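Local atomic coordinates of YkuI protein (Bacillus subtilis, PDB entry 2BAS), a protein that probably hydrolyses the second messenger cyclic di-GMP through its EAL domain. Residues Q43-A48 / K52-E57; D104-I109 / L265-L270. All coordinates share one frame; numbering follows the deposited sequence.

Interaction 1 (Q43-A48 / K52-E57); sequences QAIFSA and KVVGYE
Gln43 to Ser47 and Lys52 to Glu57 form an antiparallel hairpin ladder whose register slips by one residue, because Val54 and Gly55 together face Ile45 in a beta bulge. Gln43 and Glu57 make a hydrogen-bonded pair, with Gln43 N 3.2 Å from Glu57 O. Ile45 spans the bulge, giving its N-H to Gly55 O (3.0 Å) and taking that of Val54 on its own O (2.9 Å). Near the turn, Ser47 N bonds to Lys52 O at 2.7 Å.

Ala44, Phe46, Val53 and Tyr56 share one face. CD2 and CE2 of Tyr56 approach Ala44 obliquely, CE2 lying 3.8 Å from Ala44 CB, while CG1 of Val53 meets CE2 of Phe46 at 3.7 Å. Phe46 CG stands anti to its carbonyl carbon (chi1 -66°), which brings CE2 towards Val53. Ile45 points to the opposite face with Gln43 and Glu57, and its CG2 meets CG2 of the bulged Val54 at 4.1 Å, the side chains crossing nearly at right angles.

Glu57, the first residue of the EAL signature (Glu-Val-Leu here), shares Gln253 as a hydrogen-bonding partner with Gln43. The hairpin is part of the barrel-like sheet, strand 38-47 pairing antiparallel with strand 249-252 and strand 53-64 parallel with strand 108-112.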
ATOM      1  N   GLN A  43     -30.192  -0.153  -4.862  1.00 58.35           N
ATOM      2  CA  GLN A  43     -29.472  -1.379  -4.551  1.00 57.63           C
ATOM      3  C   GLN A  43     -28.912  -1.283  -3.141  1.00 57.09           C
ATOM      4  O   GLN A  43     -28.194  -0.345  -2.812  1.00 56.74           O
ATOM      5  CB  GLN A  43     -28.369  -1.661  -5.574  1.00 57.62           C
ATOM      6  CG  GLN A  43     -27.784  -3.083  -5.467  1.00 58.00           C
ATOM      7  CD  GLN A  43     -26.796  -3.411  -6.574  1.00 58.64           C
ATOM      8  OE1 GLN A  43     -26.207  -2.523  -7.199  1.00 62.61           O
ATOM      9  NE2 GLN A  43     -26.605  -4.698  -6.817  1.00 59.91           N
ATOM     10  N   ALA A  44     -29.254  -2.260  -2.310  1.00 57.50           N
ATOM     11  CA  ALA A  44     -28.858  -2.257  -0.904  1.00 56.34           C
ATOM     12  C   ALA A  44     -27.372  -2.469  -0.714  1.00 55.99           C
ATOM     13  O   ALA A  44     -26.712  -3.164  -1.503  1.00 55.53           O
ATOM     14  CB  ALA A  44     -29.644  -3.298  -0.120  1.00 57.56           C
ATOM     15  N   ILE A  45     -26.849  -1.846   0.336  1.00 54.61           N
ATOM     16  CA  ILE A  45     -25.463  -2.016   0.712  1.00 54.80           C
ATOM     17  C   ILE A  45     -25.436  -2.601   2.110  1.00 56.27           C
ATOM     18  O   ILE A  45     -26.159  -2.132   3.002  1.00 56.45           O
ATOM     19  CB  ILE A  45     -24.674  -0.703   0.591  1.00 55.09           C
ATOM     20  CG1 ILE A  45     -24.599  -0.304  -0.885  1.00 51.84           C
ATOM     21  CG2 ILE A  45     -23.263  -0.875   1.146  1.00 53.36           C
ATOM     22  CD1 ILE A  45     -24.488   1.153  -1.111  1.00 54.20           C
ATOM     23  N   PHE A  46     -24.604  -3.627   2.285  1.00 56.52           N
ATOM     24  CA  PHE A  46     -24.638  -4.454   3.490  1.00 57.83           C
ATOM     25  C   PHE A  46     -23.515  -4.248   4.484  1.00 57.96           C
ATOM     26  O   PHE A  46     -22.367  -4.064   4.114  1.00 57.03           O
ATOM     27  CB  PHE A  46     -24.766  -5.932   3.112  1.00 56.98           C
ATOM     28  CG  PHE A  46     -26.075  -6.262   2.457  1.00 56.37           C
ATOM     29  CD1 PHE A  46     -26.216  -6.184   1.074  1.00 55.77           C
ATOM     30  CD2 PHE A  46     -27.178  -6.619   3.224  1.00 56.14           C
ATOM     31  CE1 PHE A  46     -27.431  -6.477   0.462  1.00 53.66           C
ATOM     32  CE2 PHE A  46     -28.395  -6.911   2.625  1.00 55.81           C
ATOM     33  CZ  PHE A  46     -28.520  -6.844   1.238  1.00 55.71           C
ATOM     34  N   SER A  47     -23.897  -4.279   5.756  1.00 60.25           N
ATOM     35  CA  SER A  47     -23.006  -4.110   6.901  1.00 61.63           C
ATOM     36  C   SER A  47     -22.225  -5.388   7.147  1.00 61.76           C
ATOM     37  O   SER A  47     -22.731  -6.483   6.890  1.00 61.61           O
ATOM     38  CB  SER A  47     -23.858  -3.823   8.145  1.00 62.19           C
ATOM     39  OG  SER A  47     -23.131  -3.151   9.158  1.00 67.42           O
ATOM     40  N   ALA A  48     -21.002  -5.258   7.655  1.00 61.91           N
ATOM     41  CA  ALA A  48     -20.213  -6.430   8.010  1.00 62.81           C
ATOM     42  C   ALA A  48     -20.428  -6.834   9.466  1.00 63.91           C
ATOM     43  O   ALA A  48     -20.482  -8.028   9.769  1.00 63.98           O
ATOM     44  CB  ALA A  48     -18.745  -6.195   7.739  1.00 63.74           C
ATOM     45  N   LYS A  52     -26.653  -6.409   7.947  1.00 64.38           N
ATOM     46  CA  LYS A  52     -27.848  -5.660   7.532  1.00 64.18           C
ATOM     47  C   LYS A  52     -27.617  -4.504   6.560  1.00 62.84           C
ATOM     48  O   LYS A  52     -26.479  -4.081   6.330  1.00 62.00           O
ATOM     49  CB  LYS A  52     -28.606  -5.136   8.754  1.00 64.78           C
ATOM     50  CG  LYS A  52     -27.969  -3.937   9.455  1.00 67.71           C
ATOM     51  CD  LYS A  52     -29.032  -3.183  10.255  1.00 71.10           C
ATOM     52  CE  LYS A  52     -28.426  -2.296  11.334  1.00 71.23           C
ATOM     53  NZ  LYS A  52     -29.493  -1.754  12.222  1.00 65.96           N
ATOM     54  N   VAL A  53     -28.719  -3.996   6.004  1.00 60.69           N
ATOM     55  CA  VAL A  53     -28.662  -2.899   5.052  1.00 60.05           C
ATOM     56  C   VAL A  53     -28.358  -1.581   5.788  1.00 59.49           C
ATOM     57  O   VAL A  53     -28.998  -1.251   6.781  1.00 60.26           O
ATOM     58  CB  VAL A  53     -29.931  -2.825   4.128  1.00 60.91           C
ATOM     59  CG1 VAL A  53     -30.595  -4.206   3.994  1.00 60.79           C
ATOM     60  CG2 VAL A  53     -30.939  -1.800   4.612  1.00 60.86           C
ATOM     61  N   VAL A  54     -27.351  -0.859   5.308  1.00 59.10           N
ATOM     62  CA  VAL A  54     -26.913   0.398   5.922  1.00 57.49           C
ATOM     63  C   VAL A  54     -27.286   1.591   5.040  1.00 58.73           C
ATOM     64  O   VAL A  54     -27.262   2.742   5.488  1.00 58.51           O
ATOM     65  CB  VAL A  54     -25.390   0.395   6.184  1.00 56.98           C
ATOM     66  CG1 VAL A  54     -25.057  -0.562   7.305  1.00 56.34           C
ATOM     67  CG2 VAL A  54     -24.620   0.022   4.926  1.00 51.63           C
ATOM     68  N   GLY A  55     -27.630   1.292   3.788  1.00 58.14           N
ATOM     69  CA  GLY A  55     -28.056   2.293   2.824  1.00 58.28           C
ATOM     70  C   GLY A  55     -28.375   1.686   1.470  1.00 57.63           C
ATOM     71  O   GLY A  55     -28.438   0.463   1.323  1.00 57.34           O
ATOM     72  N   TYR A  56     -28.587   2.553   0.486  1.00 57.01           N
ATOM     73  CA  TYR A  56     -28.903   2.135  -0.872  1.00 57.45           C
ATOM     74  C   TYR A  56     -28.230   3.076  -1.853  1.00 58.48           C
ATOM     75  O   TYR A  56     -28.295   4.294  -1.688  1.00 59.27           O
ATOM     76  CB  TYR A  56     -30.411   2.218  -1.123  1.00 57.09           C
ATOM     77  CG  TYR A  56     -31.287   1.308  -0.293  1.00 56.85           C
ATOM     78  CD1 TYR A  56     -31.759   1.708   0.963  1.00 51.76           C
ATOM     79  CD2 TYR A  56     -31.675   0.059  -0.778  1.00 58.42           C
ATOM     80  CE1 TYR A  56     -32.581   0.876   1.725  1.00 54.04           C
ATOM     81  CE2 TYR A  56     -32.500  -0.782  -0.025  1.00 59.81           C
ATOM     82  CZ  TYR A  56     -32.952  -0.365   1.223  1.00 56.43           C
ATOM     83  OH  TYR A  56     -33.771  -1.188   1.962  1.00 54.30           O
ATOM     84  N   GLU A  57     -27.588   2.529  -2.877  1.00 58.94           N
ATOM     85  CA  GLU A  57     -27.099   3.360  -3.962  1.00 59.73           C
ATOM     86  C   GLU A  57     -28.334   3.747  -4.764  1.00 60.06           C
ATOM     87  O   GLU A  57     -29.238   2.922  -4.952  1.00 59.22           O
ATOM     88  CB  GLU A  57     -26.089   2.622  -4.841  1.00 57.76           C
ATOM     89  CG  GLU A  57     -25.330   3.544  -5.788  1.00 59.26           C
ATOM     90  CD  GLU A  57     -24.414   2.809  -6.769  1.00 64.21           C
ATOM     91  OE1 GLU A  57     -24.623   1.604  -7.027  1.00 69.98           O
ATOM     92  OE2 GLU A  57     -23.477   3.449  -7.298  1.00 74.74           O
TER

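Interaction 2 (D104-I109 / L265-L270); sequences DSDLLI and LERDVL
Arg267 reaches from the loop ahead of helix 271-311 to the carboxylate of Asp106, forming a salt bridge centred on NH1. The two side chains come from opposite directions, and the carboxylate lies at the edge of the guanidinium, the planes 22° apart. NH1 lies 2.8 Å from OD1 of Asp106 and NH2 3.2 Å from the same oxygen; both hydrogen bonds are bent and weak. Asp104 adds a looser partner: its OD1 is also at the guanidinium edge, 3.9 Å from NH1 in a long ion pair, and touches Arg267 CD at 3.2 Å. NH2 also bonds to Val53 O. Across one guanidinium face lies the methyl CD2 of Leu107, 3.4 Å from CZ.

A bend at chi3 (61°) turns the head of Arg267 towards these groups. Further out, the backbones of Arg267 and Val53 are hydrogen-bonded as well. Arg267 belongs to a type I turn from Glu266 to Val269, closed by Val269 N bonding to Glu266 O. Leu107 is itself buried against Val53 and Tyr56.

With both aspartates exposed, solvent probably screens much of the charge attraction, whereas the hydrogen bond from NH2 to Val53 O is directional, and the methyl of Leu107 adds apolar cover to one face.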
ATOM      1  N   ASP A 104     -36.395   4.633   7.031  1.00 67.67           N
ATOM      2  CA  ASP A 104     -35.628   4.759   8.271  1.00 68.28           C
ATOM      3  C   ASP A 104     -34.650   5.935   8.239  1.00 68.16           C
ATOM      4  O   ASP A 104     -33.952   6.150   7.246  1.00 67.97           O
ATOM      5  CB  ASP A 104     -34.882   3.453   8.554  1.00 68.99           C
ATOM      6  CG  ASP A 104     -35.786   2.224   8.469  1.00 71.11           C
ATOM      7  OD1 ASP A 104     -35.509   1.240   9.187  1.00 75.64           O
ATOM      8  OD2 ASP A 104     -36.770   2.233   7.695  1.00 72.73           O
ATOM      9  N   SER A 105     -34.602   6.673   9.347  1.00 67.41           N
ATOM     10  CA  SER A 105     -33.825   7.913   9.484  1.00 66.63           C
ATOM     11  C   SER A 105     -32.284   7.752   9.543  1.00 66.10           C
ATOM     12  O   SER A 105     -31.552   8.741   9.675  1.00 66.29           O
ATOM     13  CB  SER A 105     -34.335   8.672  10.720  1.00 66.77           C
ATOM     14  OG  SER A 105     -33.840   9.995  10.786  1.00 66.82           O
ATOM     15  N   ASP A 106     -31.792   6.520   9.427  1.00 64.49           N
ATOM     16  CA  ASP A 106     -30.359   6.247   9.590  1.00 62.34           C
ATOM     17  C   ASP A 106     -29.713   5.613   8.354  1.00 61.65           C
ATOM     18  O   ASP A 106     -28.504   5.333   8.345  1.00 59.19           O
ATOM     19  CB  ASP A 106     -30.138   5.341  10.800  1.00 62.35           C
ATOM     20  CG  ASP A 106     -30.669   3.931  10.578  1.00 62.68           C
ATOM     21  OD1 ASP A 106     -29.884   2.969  10.721  1.00 62.54           O
ATOM     22  OD2 ASP A 106     -31.866   3.780  10.240  1.00 66.45           O
ATOM     23  N   LEU A 107     -30.529   5.380   7.327  1.00 61.25           N
ATOM     24  CA  LEU A 107     -30.072   4.803   6.071  1.00 60.17           C
ATOM     25  C   LEU A 107     -29.096   5.741   5.367  1.00 60.56           C
ATOM     26  O   LEU A 107     -29.299   6.952   5.321  1.00 60.54           O
ATOM     27  CB  LEU A 107     -31.263   4.482   5.153  1.00 58.53           C
ATOM     28  CG  LEU A 107     -32.154   3.261   5.446  1.00 56.06           C
ATOM     29  CD1 LEU A 107     -33.225   3.125   4.391  1.00 55.73           C
ATOM     30  CD2 LEU A 107     -31.368   1.962   5.525  1.00 51.73           C
ATOM     31  N   LEU A 108     -28.020   5.176   4.845  1.00 61.12           N
ATOM     32  CA  LEU A 108     -27.054   5.961   4.093  1.00 62.04           C
ATOM     33  C   LEU A 108     -27.595   6.157   2.685  1.00 61.48           C
ATOM     34  O   LEU A 108     -28.292   5.283   2.170  1.00 62.95           O
ATOM     35  CB  LEU A 108     -25.685   5.264   4.074  1.00 60.50           C
ATOM     36  CG  LEU A 108     -24.975   5.156   5.435  1.00 61.22           C
ATOM     37  CD1 LEU A 108     -23.819   4.144   5.415  1.00 59.23           C
ATOM     38  CD2 LEU A 108     -24.481   6.505   5.948  1.00 58.07           C
ATOM     39  N   ILE A 109     -27.293   7.304   2.079  1.00 60.29           N
ATOM     40  CA  ILE A 109     -27.711   7.590   0.703  1.00 58.29           C
ATOM     41  C   ILE A 109     -26.480   7.712  -0.207  1.00 59.07           C
ATOM     42  O   ILE A 109     -25.766   8.726  -0.174  1.00 59.40           O
ATOM     43  CB  ILE A 109     -28.599   8.882   0.612  1.00 58.05           C
ATOM     44  CG1 ILE A 109     -29.782   8.817   1.583  1.00 56.12           C
ATOM     45  CG2 ILE A 109     -29.104   9.092  -0.805  1.00 58.17           C
ATOM     46  CD1 ILE A 109     -30.500  10.149   1.800  1.00 57.16           C
ATOM     47  N   LEU A 265     -36.004  -2.775   1.091  1.00 62.85           N
ATOM     48  CA  LEU A 265     -36.152  -4.117   1.620  1.00 62.18           C
ATOM     49  C   LEU A 265     -36.252  -4.057   3.127  1.00 61.59           C
ATOM     50  O   LEU A 265     -36.033  -3.003   3.725  1.00 62.70           O
ATOM     51  CB  LEU A 265     -34.919  -4.943   1.241  1.00 62.50           C
ATOM     52  CG  LEU A 265     -34.501  -4.994  -0.229  1.00 60.98           C
ATOM     53  CD1 LEU A 265     -33.148  -5.630  -0.350  1.00 60.83           C
ATOM     54  CD2 LEU A 265     -35.535  -5.753  -1.067  1.00 66.36           C
ATOM     55  N   GLU A 266     -36.584  -5.188   3.741  1.00 60.07           N
ATOM     56  CA  GLU A 266     -36.504  -5.323   5.191  1.00 60.30           C
ATOM     57  C   GLU A 266     -35.026  -5.171   5.557  1.00 59.72           C
ATOM     58  O   GLU A 266     -34.147  -5.679   4.857  1.00 59.46           O
ATOM     59  CB  GLU A 266     -37.033  -6.690   5.639  1.00 60.50           C
ATOM     60  CG  GLU A 266     -38.518  -6.943   5.339  1.00 63.37           C
ATOM     61  CD  GLU A 266     -38.856  -6.906   3.843  1.00 69.29           C
ATOM     62  OE1 GLU A 266     -37.935  -7.205   3.017  1.00 72.46           O
ATOM     63  OE2 GLU A 266     -40.037  -6.572   3.497  1.00 63.50           O
ATOM     64  N   ARG A 267     -34.744  -4.459   6.640  1.00 58.46           N
ATOM     65  CA  ARG A 267     -33.361  -4.174   6.997  1.00 57.23           C
ATOM     66  C   ARG A 267     -32.539  -5.400   7.405  1.00 58.07           C
ATOM     67  O   ARG A 267     -31.305  -5.381   7.339  1.00 57.87           O
ATOM     68  CB  ARG A 267     -33.282  -3.023   7.995  1.00 55.98           C
ATOM     69  CG  ARG A 267     -33.649  -1.705   7.318  1.00 56.79           C
ATOM     70  CD  ARG A 267     -33.126  -0.490   8.037  1.00 52.08           C
ATOM     71  NE  ARG A 267     -31.672  -0.479   8.117  1.00 48.66           N
ATOM     72  CZ  ARG A 267     -30.972   0.537   8.602  1.00 48.52           C
ATOM     73  NH1 ARG A 267     -31.604   1.624   9.022  1.00 48.06           N
ATOM     74  NH2 ARG A 267     -29.649   0.470   8.664  1.00 43.34           N
ATOM     75  N   ASP A 268     -33.239  -6.467   7.794  1.00 59.02           N
ATOM     76  CA  ASP A 268     -32.629  -7.750   8.128  1.00 59.40           C
ATOM     77  C   ASP A 268     -32.822  -8.760   6.998  1.00 59.21           C
ATOM     78  O   ASP A 268     -32.669  -9.966   7.206  1.00 59.84           O
ATOM     79  CB  ASP A 268     -33.260  -8.315   9.409  1.00 61.03           C
ATOM     80  CG  ASP A 268     -33.048  -7.421  10.619  1.00 62.59           C
ATOM     81  OD1 ASP A 268     -31.908  -6.645  10.618  1.00 60.12           O
ATOM     82  OD2 ASP A 268     -34.023  -7.513  11.582  1.00 59.30           O
ATOM     83  N   VAL A 269     -33.147  -8.265   5.804  1.00 58.74           N
ATOM     84  CA  VAL A 269     -33.481  -9.119   4.659  1.00 58.56           C
ATOM     85  C   VAL A 269     -32.523 -10.294   4.453  1.00 59.58           C
ATOM     86  O   VAL A 269     -32.950 -11.391   4.082  1.00 59.78           O
ATOM     87  CB  VAL A 269     -33.619  -8.301   3.337  1.00 58.15           C
ATOM     88  CG1 VAL A 269     -32.330  -7.520   3.021  1.00 58.02           C
ATOM     89  CG2 VAL A 269     -34.021  -9.207   2.159  1.00 56.79           C
ATOM     90  N   LEU A 270     -31.241 -10.069   4.729  1.00 60.36           N
ATOM     91  CA  LEU A 270     -30.217 -11.044   4.397  1.00 60.12           C
ATOM     92  C   LEU A 270     -29.398 -11.547   5.596  1.00 60.71           C
ATOM     93  O   LEU A 270     -28.488 -12.361   5.419  1.00 60.87           O
ATOM     94  CB  LEU A 270     -29.304 -10.437   3.327  1.00 59.88           C
ATOM     95  CG  LEU A 270     -29.046 -11.271   2.070  1.00 60.43           C
ATOM     96  CD1 LEU A 270     -30.360 -11.594   1.339  1.00 58.40           C
ATOM     97  CD2 LEU A 270     -28.088 -10.537   1.144  1.00 59.28           C
TER

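Interaction 1 is a largely buried contact between chain neighbours, made of a bulged ladder of backbone bonds and apolar side chains; interaction 2 is partly buried, its aspartates at the surface, joins segments far apart in sequence and rests on charge around a single arginine. Their centres are about 7 Å apart, and strand 53-64 connects them: Val54 bonds to Leu108 as strand 108-112 begins. Besides the arginine's hold on the hairpin, the hydroxyl of Tyr56 bonds to Leu265 N. The 265-270 loop, which leads into helix 271-311, is thus fastened to the hairpin as well as to 104-109. Backbone bonding and apolar packing prevail inside the sheet, charge at its margin.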